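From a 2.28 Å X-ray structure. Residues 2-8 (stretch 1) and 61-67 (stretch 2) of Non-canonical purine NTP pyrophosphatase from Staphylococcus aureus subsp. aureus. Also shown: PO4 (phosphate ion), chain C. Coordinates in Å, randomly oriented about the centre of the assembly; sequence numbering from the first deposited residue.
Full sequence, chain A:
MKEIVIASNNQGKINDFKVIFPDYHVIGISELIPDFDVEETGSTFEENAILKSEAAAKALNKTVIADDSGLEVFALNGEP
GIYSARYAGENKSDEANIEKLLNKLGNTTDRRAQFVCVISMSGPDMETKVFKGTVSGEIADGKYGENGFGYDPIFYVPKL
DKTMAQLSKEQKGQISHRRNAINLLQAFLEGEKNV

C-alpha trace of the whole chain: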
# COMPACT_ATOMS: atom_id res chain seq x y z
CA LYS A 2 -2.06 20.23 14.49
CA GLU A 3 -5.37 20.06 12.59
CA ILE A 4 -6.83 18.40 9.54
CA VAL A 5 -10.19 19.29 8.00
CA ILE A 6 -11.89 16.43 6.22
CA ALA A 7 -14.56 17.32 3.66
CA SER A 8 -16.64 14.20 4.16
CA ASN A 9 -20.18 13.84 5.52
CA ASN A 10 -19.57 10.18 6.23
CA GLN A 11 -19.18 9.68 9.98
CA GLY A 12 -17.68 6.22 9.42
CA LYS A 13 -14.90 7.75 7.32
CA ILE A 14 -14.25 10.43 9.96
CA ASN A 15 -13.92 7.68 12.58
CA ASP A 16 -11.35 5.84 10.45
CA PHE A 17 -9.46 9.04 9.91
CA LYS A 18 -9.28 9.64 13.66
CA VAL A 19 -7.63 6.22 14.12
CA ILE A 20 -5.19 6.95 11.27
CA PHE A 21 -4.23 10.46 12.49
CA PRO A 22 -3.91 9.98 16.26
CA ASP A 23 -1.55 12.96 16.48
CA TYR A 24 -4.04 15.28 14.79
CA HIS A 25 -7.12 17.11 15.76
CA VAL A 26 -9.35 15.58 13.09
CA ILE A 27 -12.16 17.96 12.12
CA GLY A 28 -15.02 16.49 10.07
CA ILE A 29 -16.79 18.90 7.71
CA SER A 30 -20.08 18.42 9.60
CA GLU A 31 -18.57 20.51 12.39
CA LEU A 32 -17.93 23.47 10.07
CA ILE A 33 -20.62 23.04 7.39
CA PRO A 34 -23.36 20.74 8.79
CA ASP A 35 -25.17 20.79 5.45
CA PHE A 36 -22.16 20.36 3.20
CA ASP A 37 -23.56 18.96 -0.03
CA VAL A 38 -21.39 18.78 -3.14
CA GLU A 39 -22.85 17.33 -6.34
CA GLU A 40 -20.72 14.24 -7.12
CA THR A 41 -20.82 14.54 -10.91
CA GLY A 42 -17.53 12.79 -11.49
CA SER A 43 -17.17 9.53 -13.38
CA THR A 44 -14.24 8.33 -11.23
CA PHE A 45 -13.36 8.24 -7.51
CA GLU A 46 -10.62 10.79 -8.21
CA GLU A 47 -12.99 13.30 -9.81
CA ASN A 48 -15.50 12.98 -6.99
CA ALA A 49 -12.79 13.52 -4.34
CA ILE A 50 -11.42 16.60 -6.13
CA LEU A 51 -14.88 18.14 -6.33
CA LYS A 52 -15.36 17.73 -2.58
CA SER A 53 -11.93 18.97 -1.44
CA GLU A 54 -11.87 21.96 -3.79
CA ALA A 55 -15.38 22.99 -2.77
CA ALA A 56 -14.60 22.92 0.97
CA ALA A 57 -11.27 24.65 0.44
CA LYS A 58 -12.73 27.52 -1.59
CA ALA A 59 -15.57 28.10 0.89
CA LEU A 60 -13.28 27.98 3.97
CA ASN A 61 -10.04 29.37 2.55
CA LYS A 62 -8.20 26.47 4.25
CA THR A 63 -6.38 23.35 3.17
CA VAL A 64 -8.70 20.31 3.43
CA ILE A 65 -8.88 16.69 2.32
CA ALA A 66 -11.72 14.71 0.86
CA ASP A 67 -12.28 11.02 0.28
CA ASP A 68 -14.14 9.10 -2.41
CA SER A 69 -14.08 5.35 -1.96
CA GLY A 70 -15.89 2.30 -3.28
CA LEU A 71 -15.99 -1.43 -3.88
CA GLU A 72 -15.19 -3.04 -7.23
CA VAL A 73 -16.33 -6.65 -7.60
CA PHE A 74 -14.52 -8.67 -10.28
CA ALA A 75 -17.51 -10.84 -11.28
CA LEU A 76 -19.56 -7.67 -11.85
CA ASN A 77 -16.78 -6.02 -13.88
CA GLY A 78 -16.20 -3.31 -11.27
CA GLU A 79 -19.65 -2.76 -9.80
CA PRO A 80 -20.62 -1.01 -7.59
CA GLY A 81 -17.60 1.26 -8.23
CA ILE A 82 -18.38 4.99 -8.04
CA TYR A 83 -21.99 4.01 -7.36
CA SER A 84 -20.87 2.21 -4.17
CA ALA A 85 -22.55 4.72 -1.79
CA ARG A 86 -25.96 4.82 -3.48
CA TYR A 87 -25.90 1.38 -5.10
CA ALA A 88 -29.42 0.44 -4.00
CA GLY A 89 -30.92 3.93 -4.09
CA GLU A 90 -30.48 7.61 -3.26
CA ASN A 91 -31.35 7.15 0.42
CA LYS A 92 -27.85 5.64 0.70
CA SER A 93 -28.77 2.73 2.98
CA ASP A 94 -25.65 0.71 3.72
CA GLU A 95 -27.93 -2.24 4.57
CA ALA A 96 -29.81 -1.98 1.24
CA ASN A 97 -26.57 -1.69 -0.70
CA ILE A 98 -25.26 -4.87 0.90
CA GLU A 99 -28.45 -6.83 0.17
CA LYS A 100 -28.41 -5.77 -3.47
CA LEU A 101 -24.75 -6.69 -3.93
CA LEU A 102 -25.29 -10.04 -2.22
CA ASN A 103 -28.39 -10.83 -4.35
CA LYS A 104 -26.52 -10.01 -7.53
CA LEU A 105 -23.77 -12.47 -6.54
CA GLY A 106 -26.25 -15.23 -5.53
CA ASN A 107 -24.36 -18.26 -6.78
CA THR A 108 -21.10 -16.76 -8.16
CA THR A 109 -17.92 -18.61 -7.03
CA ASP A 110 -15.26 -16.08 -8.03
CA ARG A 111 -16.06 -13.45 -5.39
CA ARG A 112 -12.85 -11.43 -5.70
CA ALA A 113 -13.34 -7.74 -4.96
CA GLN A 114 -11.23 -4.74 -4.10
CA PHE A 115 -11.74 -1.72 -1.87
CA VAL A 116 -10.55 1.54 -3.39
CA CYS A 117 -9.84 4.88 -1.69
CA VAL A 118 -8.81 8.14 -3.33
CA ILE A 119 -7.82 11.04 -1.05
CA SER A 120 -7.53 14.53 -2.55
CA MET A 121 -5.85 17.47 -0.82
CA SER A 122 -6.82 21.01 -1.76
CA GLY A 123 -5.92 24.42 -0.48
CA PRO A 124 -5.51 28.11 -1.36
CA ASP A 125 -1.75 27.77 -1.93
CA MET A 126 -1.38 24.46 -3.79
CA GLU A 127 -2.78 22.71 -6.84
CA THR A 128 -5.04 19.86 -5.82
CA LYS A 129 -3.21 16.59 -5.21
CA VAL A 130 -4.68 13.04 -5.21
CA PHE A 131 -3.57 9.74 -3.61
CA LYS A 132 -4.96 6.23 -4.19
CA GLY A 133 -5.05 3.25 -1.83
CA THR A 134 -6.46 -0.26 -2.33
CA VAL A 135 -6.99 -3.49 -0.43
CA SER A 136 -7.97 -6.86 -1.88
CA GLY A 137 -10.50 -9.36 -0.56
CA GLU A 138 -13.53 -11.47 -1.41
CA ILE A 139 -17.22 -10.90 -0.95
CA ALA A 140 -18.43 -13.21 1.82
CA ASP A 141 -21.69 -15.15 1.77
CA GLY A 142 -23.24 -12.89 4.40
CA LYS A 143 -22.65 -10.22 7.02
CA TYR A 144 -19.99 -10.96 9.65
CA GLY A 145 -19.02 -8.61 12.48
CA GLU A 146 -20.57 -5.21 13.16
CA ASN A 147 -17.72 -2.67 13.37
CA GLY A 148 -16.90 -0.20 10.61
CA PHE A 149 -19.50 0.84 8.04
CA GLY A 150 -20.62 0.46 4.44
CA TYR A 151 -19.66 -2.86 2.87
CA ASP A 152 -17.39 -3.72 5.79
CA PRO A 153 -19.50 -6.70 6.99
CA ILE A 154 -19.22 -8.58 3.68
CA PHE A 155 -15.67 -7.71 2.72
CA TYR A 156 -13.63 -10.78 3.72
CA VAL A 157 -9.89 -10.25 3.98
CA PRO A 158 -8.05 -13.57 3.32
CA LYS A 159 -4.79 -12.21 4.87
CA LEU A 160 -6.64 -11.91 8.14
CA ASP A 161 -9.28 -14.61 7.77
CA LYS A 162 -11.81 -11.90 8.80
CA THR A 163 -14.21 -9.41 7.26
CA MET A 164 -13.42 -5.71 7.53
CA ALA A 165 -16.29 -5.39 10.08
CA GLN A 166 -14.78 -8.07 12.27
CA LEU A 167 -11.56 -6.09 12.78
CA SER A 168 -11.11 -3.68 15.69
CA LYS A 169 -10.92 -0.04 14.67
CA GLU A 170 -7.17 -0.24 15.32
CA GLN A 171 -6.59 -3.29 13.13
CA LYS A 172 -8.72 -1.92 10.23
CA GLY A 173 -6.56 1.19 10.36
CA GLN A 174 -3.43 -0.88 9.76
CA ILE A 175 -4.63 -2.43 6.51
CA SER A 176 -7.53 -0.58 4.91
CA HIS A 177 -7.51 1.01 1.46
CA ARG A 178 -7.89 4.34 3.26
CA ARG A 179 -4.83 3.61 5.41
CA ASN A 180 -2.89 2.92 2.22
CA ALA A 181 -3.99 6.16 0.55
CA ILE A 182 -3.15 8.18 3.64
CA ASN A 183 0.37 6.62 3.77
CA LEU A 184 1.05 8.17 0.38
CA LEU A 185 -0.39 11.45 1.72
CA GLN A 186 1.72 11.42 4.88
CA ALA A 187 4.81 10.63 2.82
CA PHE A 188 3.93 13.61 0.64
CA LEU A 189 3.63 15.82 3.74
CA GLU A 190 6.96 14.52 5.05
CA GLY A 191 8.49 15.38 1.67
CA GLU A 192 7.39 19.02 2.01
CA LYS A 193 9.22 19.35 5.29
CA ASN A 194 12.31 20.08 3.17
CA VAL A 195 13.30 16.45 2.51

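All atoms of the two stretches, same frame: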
# COMPACT_ATOMS: atom_id res chain seq x y z
N LYS A 2 -2.13 21.21 15.58
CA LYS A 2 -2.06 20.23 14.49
C LYS A 2 -3.48 19.76 14.12
O LYS A 2 -4.11 18.98 14.84
CB LYS A 2 -1.19 19.04 14.89
CG LYS A 2 -0.62 18.29 13.69
CD LYS A 2 -0.09 16.90 14.07
CE LYS A 2 1.41 16.92 14.34
NZ LYS A 2 1.93 15.60 14.80
N GLU A 3 -3.98 20.25 12.98
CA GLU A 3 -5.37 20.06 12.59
C GLU A 3 -5.51 19.62 11.15
O GLU A 3 -4.80 20.11 10.27
CB GLU A 3 -6.13 21.38 12.73
CG GLU A 3 -6.86 21.58 14.03
CD GLU A 3 -7.51 22.95 14.11
OE1 GLU A 3 -7.47 23.69 13.09
OE2 GLU A 3 -8.06 23.29 15.18
N ILE A 4 -6.47 18.73 10.91
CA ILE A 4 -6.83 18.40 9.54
C ILE A 4 -8.35 18.44 9.32
O ILE A 4 -9.11 17.84 10.08
CB ILE A 4 -6.20 17.07 9.09
CG1 ILE A 4 -6.35 16.89 7.58
CG2 ILE A 4 -6.81 15.90 9.84
CD1 ILE A 4 -5.56 15.72 7.04
N VAL A 5 -8.78 19.20 8.31
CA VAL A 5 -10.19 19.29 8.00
C VAL A 5 -10.52 18.28 6.91
O VAL A 5 -9.89 18.24 5.84
CB VAL A 5 -10.56 20.70 7.53
CG1 VAL A 5 -12.04 20.76 7.11
CG2 VAL A 5 -10.25 21.74 8.64
N ILE A 6 -11.50 17.43 7.19
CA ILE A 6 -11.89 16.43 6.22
C ILE A 6 -13.28 16.69 5.63
O ILE A 6 -14.29 16.69 6.34
CB ILE A 6 -11.85 15.04 6.83
CG1 ILE A 6 -10.46 14.80 7.47
CG2 ILE A 6 -12.17 13.99 5.78
CD1 ILE A 6 -10.37 13.56 8.26
N ALA A 7 -13.33 16.93 4.32
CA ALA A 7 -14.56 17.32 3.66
C ALA A 7 -15.38 16.07 3.31
O ALA A 7 -15.61 15.76 2.14
CB ALA A 7 -14.27 18.11 2.43
N SER A 8 -15.80 15.36 4.35
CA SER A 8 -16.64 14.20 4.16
C SER A 8 -17.76 14.24 5.16
O SER A 8 -17.53 14.59 6.34
CB SER A 8 -15.83 12.93 4.37
OG SER A 8 -16.68 11.81 4.19
N ASN A 61 -11.37 28.79 2.74
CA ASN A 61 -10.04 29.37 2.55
C ASN A 61 -9.00 28.68 3.44
O ASN A 61 -8.15 29.34 4.04
CB ASN A 61 -10.07 30.88 2.79
CG ASN A 61 -8.85 31.58 2.22
OD1 ASN A 61 -8.17 31.06 1.33
ND2 ASN A 61 -8.56 32.76 2.74
N LYS A 62 -9.10 27.35 3.50
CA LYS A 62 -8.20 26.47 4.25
C LYS A 62 -7.80 25.31 3.35
O LYS A 62 -8.53 24.95 2.41
CB LYS A 62 -8.93 25.82 5.45
CG LYS A 62 -9.30 26.70 6.62
CD LYS A 62 -9.53 25.80 7.86
CE LYS A 62 -9.29 26.57 9.17
NZ LYS A 62 -9.35 25.71 10.40
N THR A 63 -6.68 24.68 3.68
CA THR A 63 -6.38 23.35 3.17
C THR A 63 -7.32 22.29 3.78
O THR A 63 -7.57 22.28 4.99
CB THR A 63 -4.93 22.96 3.48
OG1 THR A 63 -4.06 23.80 2.72
CG2 THR A 63 -4.67 21.50 3.11
N VAL A 64 -7.88 21.42 2.94
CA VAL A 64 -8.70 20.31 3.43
C VAL A 64 -8.40 19.03 2.65
O VAL A 64 -7.71 19.06 1.62
CB VAL A 64 -10.21 20.61 3.26
CG1 VAL A 64 -10.54 22.04 3.68
CG2 VAL A 64 -10.60 20.36 1.83
N ILE A 65 -8.90 17.90 3.13
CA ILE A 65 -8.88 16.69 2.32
C ILE A 65 -10.28 16.13 2.14
O ILE A 65 -11.16 16.29 2.98
CB ILE A 65 -7.98 15.59 2.90
CG1 ILE A 65 -8.51 15.12 4.26
CG2 ILE A 65 -6.55 16.08 3.02
CD1 ILE A 65 -7.74 13.91 4.83
N ALA A 66 -10.48 15.42 1.05
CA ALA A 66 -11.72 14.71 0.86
C ALA A 66 -11.40 13.28 0.46
O ALA A 66 -10.24 12.95 0.16
CB ALA A 66 -12.58 15.39 -0.18
N ASP A 67 -12.43 12.45 0.45
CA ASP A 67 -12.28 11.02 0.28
C ASP A 67 -13.43 10.54 -0.61
O ASP A 67 -14.60 10.84 -0.35
CB ASP A 67 -12.34 10.36 1.66
CG ASP A 67 -12.39 8.83 1.60
OD1 ASP A 67 -13.20 8.24 0.86
OD2 ASP A 67 -11.61 8.20 2.34
P PO4 C . -18.61 11.48 1.39
O1 PO4 C . -17.14 11.38 1.81
O2 PO4 C . -19.30 10.16 1.65
O3 PO4 C . -18.67 11.79 -0.09
O4 PO4 C . -19.29 12.58 2.16
O HOH W 1 -7.03 20.48 7.04
O HOH W 2 -15.20 13.32 1.17

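A strand that includes Glu-3 to Ile-6 lies beside one that begins at Val-64 and runs on past Asp-67, far apart in sequence but running in the same general direction with 43° between their axes. In register, Val-5 faces Val-64, Ile-6 faces Ile-65 and Ala-7 faces Ala-66. In the pattern of a parallel bridge, one residue, Ile-65, bonds to the two neighbours of its partner Ile-6: Ile-65 N donates to Val-5 O (2.9 Å), and Ala-7 N donates to Ile-65 O (2.6 Å), both nearly straight. Ile-65 O also receives a CA-H...O contact from Ile-6 CA at 3.3 Å.

Water extends the pairing where the backbones do not bond directly. Water 1 accepts from Val-5 N (2.5 Å) and can donate to Thr-63 O (2.8 Å). On the Ala-7 side of the bridge, water 2 accepts from Asp-67 N at 3.0 Å and lies 2.7 Å from Ala-7 O and 2.8 Å from O1 of the phosphate, an ion probably acquired from the crystallisation liquor. Ser-8 OG donates to that same phosphate O1 in a very short hydrogen bond of 2.5 Å.

The buried side chains that touch across the two stretches are aliphatic, so they can be packed without leaving a polar group unsatisfied. Ile-65 meets two isoleucines: its CD1 lies 3.6 Å from Ile-4 CD1, and its CG1 lies 3.8 Å from Ile-6 CG1. The branched valines also touch, Val-5 CG1 to Val-64 CG1 at 4.0 Å. Ala-7 points toward the second stretch, and its small methyl fits close to the backbone there, with CB 4.1 Å from Ala-66 CB and 4.3 Å from Val-64 CG2.

At the exposed edge, charge replaces hydrophobicity. Glu-3 OE1 and Lys-62 NZ form a long salt bridge at 3.9 Å, while the lysine's aliphatic stem brings CD within 4.2 Å of Val-5 CG2.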